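PDB 1WOH: agmatinase from Deinococcus radiodurans, which probably hydrolyses agmatine to putrescine and urea, using two manganese ions per subunit, as a member of the arginase (ureohydrolase) family. Local coordinates for residues I202-V207 with Y251-K256. Numbering follows the deposited sequence.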
loop_
_atom_site.group_PDB
_atom_site.type_symbol
_atom_site.label_atom_id
_atom_site.label_comp_id
_atom_site.label_asym_id
_atom_site.label_seq_id
_atom_site.Cartn_x
_atom_site.Cartn_y
_atom_site.Cartn_z
ATOM N N ILE A 202 22.933 -12.959 -25.060
ATOM C CA ILE A 202 22.309 -11.914 -25.864
ATOM C C ILE A 202 21.838 -10.753 -24.990
ATOM O O ILE A 202 20.769 -10.812 -24.383
ATOM C CB ILE A 202 21.107 -12.477 -26.667
ATOM C CG1 ILE A 202 21.559 -13.684 -27.501
ATOM C CG2 ILE A 202 20.546 -11.400 -27.589
ATOM C CD1 ILE A 202 20.426 -14.393 -28.254
ATOM N N PRO A 203 22.641 -9.682 -24.909
ATOM C CA PRO A 203 22.307 -8.500 -24.105
ATOM C C PRO A 203 21.000 -7.876 -24.588
ATOM O O PRO A 203 20.637 -8.020 -25.753
ATOM C CB PRO A 203 23.495 -7.573 -24.341
ATOM C CG PRO A 203 24.615 -8.518 -24.685
ATOM C CD PRO A 203 23.941 -9.509 -25.579
ATOM N N MET A 204 20.294 -7.189 -23.693
ATOM C CA MET A 204 19.035 -6.541 -24.057
ATOM C C MET A 204 19.265 -5.538 -25.190
ATOM O O MET A 204 18.398 -5.348 -26.042
ATOM C CB MET A 204 18.442 -5.823 -22.842
ATOM C CG MET A 204 17.109 -5.139 -23.094
ATOM S SD MET A 204 15.800 -6.278 -23.572
ATOM C CE MET A 204 14.892 -5.260 -24.730
ATOM N N ASP A 205 20.431 -4.895 -25.197
ATOM C CA ASP A 205 20.745 -3.924 -26.243
ATOM C C ASP A 205 20.651 -4.525 -27.649
ATOM O O ASP A 205 20.301 -3.828 -28.601
ATOM C CB ASP A 205 22.145 -3.336 -26.040
ATOM C CG ASP A 205 22.206 -2.368 -24.876
ATOM O OD1 ASP A 205 21.341 -1.469 -24.804
ATOM O OD2 ASP A 205 23.124 -2.500 -24.039
ATOM N N ASP A 206 20.972 -5.811 -27.778
ATOM C CA ASP A 206 20.905 -6.480 -29.074
ATOM C C ASP A 206 19.451 -6.691 -29.465
ATOM O O ASP A 206 19.088 -6.588 -30.639
ATOM C CB ASP A 206 21.624 -7.831 -29.031
ATOM C CG ASP A 206 23.120 -7.690 -28.822
ATOM O OD1 ASP A 206 23.630 -6.550 -28.883
ATOM O OD2 ASP A 206 23.789 -8.724 -28.604
ATOM N N VAL A 207 18.621 -7.003 -28.475
ATOM C CA VAL A 207 17.200 -7.208 -28.718
ATOM C C VAL A 207 16.612 -5.910 -29.256
ATOM O O VAL A 207 15.825 -5.913 -30.203
ATOM C CB VAL A 207 16.462 -7.584 -27.415
ATOM C CG1 VAL A 207 14.973 -7.688 -27.665
ATOM C CG2 VAL A 207 16.992 -8.900 -26.884
ATOM N N TYR A 251 6.448 -6.968 -22.901
ATOM C CA TYR A 251 5.775 -8.261 -22.889
ATOM C C TYR A 251 5.845 -8.844 -24.305
ATOM O O TYR A 251 6.142 -10.022 -24.491
ATOM C CB TYR A 251 4.307 -8.094 -22.465
ATOM C CG TYR A 251 3.494 -9.380 -22.496
ATOM C CD1 TYR A 251 3.213 -10.082 -21.325
ATOM C CD2 TYR A 251 3.013 -9.900 -23.706
ATOM C CE1 TYR A 251 2.475 -11.273 -21.353
ATOM C CE2 TYR A 251 2.275 -11.087 -23.748
ATOM C CZ TYR A 251 2.011 -11.767 -22.569
ATOM O OH TYR A 251 1.291 -12.944 -22.596
ATOM N N ALA A 252 5.585 -8.001 -25.304
ATOM C CA ALA A 252 5.600 -8.447 -26.698
ATOM C C ALA A 252 6.943 -9.028 -27.145
ATOM O O ALA A 252 6.991 -10.039 -27.838
ATOM C CB ALA A 252 5.197 -7.291 -27.615
ATOM N N GLN A 253 8.039 -8.395 -26.752
ATOM C CA GLN A 253 9.356 -8.890 -27.145
ATOM C C GLN A 253 9.659 -10.239 -26.502
ATOM O O GLN A 253 10.142 -11.164 -27.165
ATOM C CB GLN A 253 10.432 -7.887 -26.749
ATOM C CG GLN A 253 10.335 -6.566 -27.467
ATOM C CD GLN A 253 11.335 -5.579 -26.925
ATOM O OE1 GLN A 253 11.456 -5.419 -25.711
ATOM N NE2 GLN A 253 12.061 -4.905 -27.821
ATOM N N GLY A 254 9.390 -10.346 -25.205
ATOM C CA GLY A 254 9.640 -11.600 -24.518
ATOM C C GLY A 254 8.819 -12.709 -25.151
ATOM O O GLY A 254 9.305 -13.820 -25.374
ATOM N N MET A 255 7.561 -12.399 -25.449
ATOM C CA MET A 255 6.649 -13.364 -26.051
ATOM C C MET A 255 7.077 -13.766 -27.465
ATOM O O MET A 255 6.914 -14.922 -27.861
ATOM C CB MET A 255 5.227 -12.787 -26.062
ATOM C CG MET A 255 4.120 -13.823 -26.216
ATOM S SD MET A 255 4.200 -15.121 -24.963
ATOM C CE MET A 255 4.662 -16.509 -25.992
ATOM N N LYS A 256 7.613 -12.821 -28.233
ATOM C CA LYS A 256 8.069 -13.137 -29.587
ATOM C C LYS A 256 9.248 -14.110 -29.521
ATOM O O LYS A 256 9.368 -15.015 -30.350
ATOM C CB LYS A 256 8.505 -11.874 -30.332
ATOM C CG LYS A 256 7.364 -10.992 -30.796
ATOM C CD LYS A 256 7.882 -9.883 -31.697
ATOM C CE LYS A 256 6.751 -9.036 -32.253
ATOM N NZ LYS A 256 6.040 -8.286 -31.181
#
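In the alpha/beta fold of the arginase family, whose core is a parallel sheet, Met204 and Val207 of the short helix following strand 200-203 meet Gln253, in the first turn of helix 251-264. The contact illustrates how an amide with a polar partner in its own segment's neighbourhood can still serve as packing surface: the amide of Gln253 meets the short helix by van der Waals contact, its oxygen touching one side chain and its nitrogen another. OE1 of Gln253 lies 3.6 Å from CE of Met204, and also accepts a hydrogen bond from the backbone N of Thr250, just ahead of the helix, which helps fix the rotation of the amide. Met204 gets there by a bent path, its CG anti to the backbone N (chi1 -179°) before turns at chi2 and chi3 bring CE to the oxygen; the two side chains cross at about a right angle. Gln253, by contrast, runs out extended beyond CG. Leu249 touches both Met204 and Val207, while Val179 of strand 173-181 packs on Val207. The side chains of Asp143 and Asp231, which bind manganese in this protein, are each about 10 Å from that of Met204, so this is packing outside the metal site. At the amide's other end, NE2 of Gln253 approaches CG1 of Val207 at 4.0 Å.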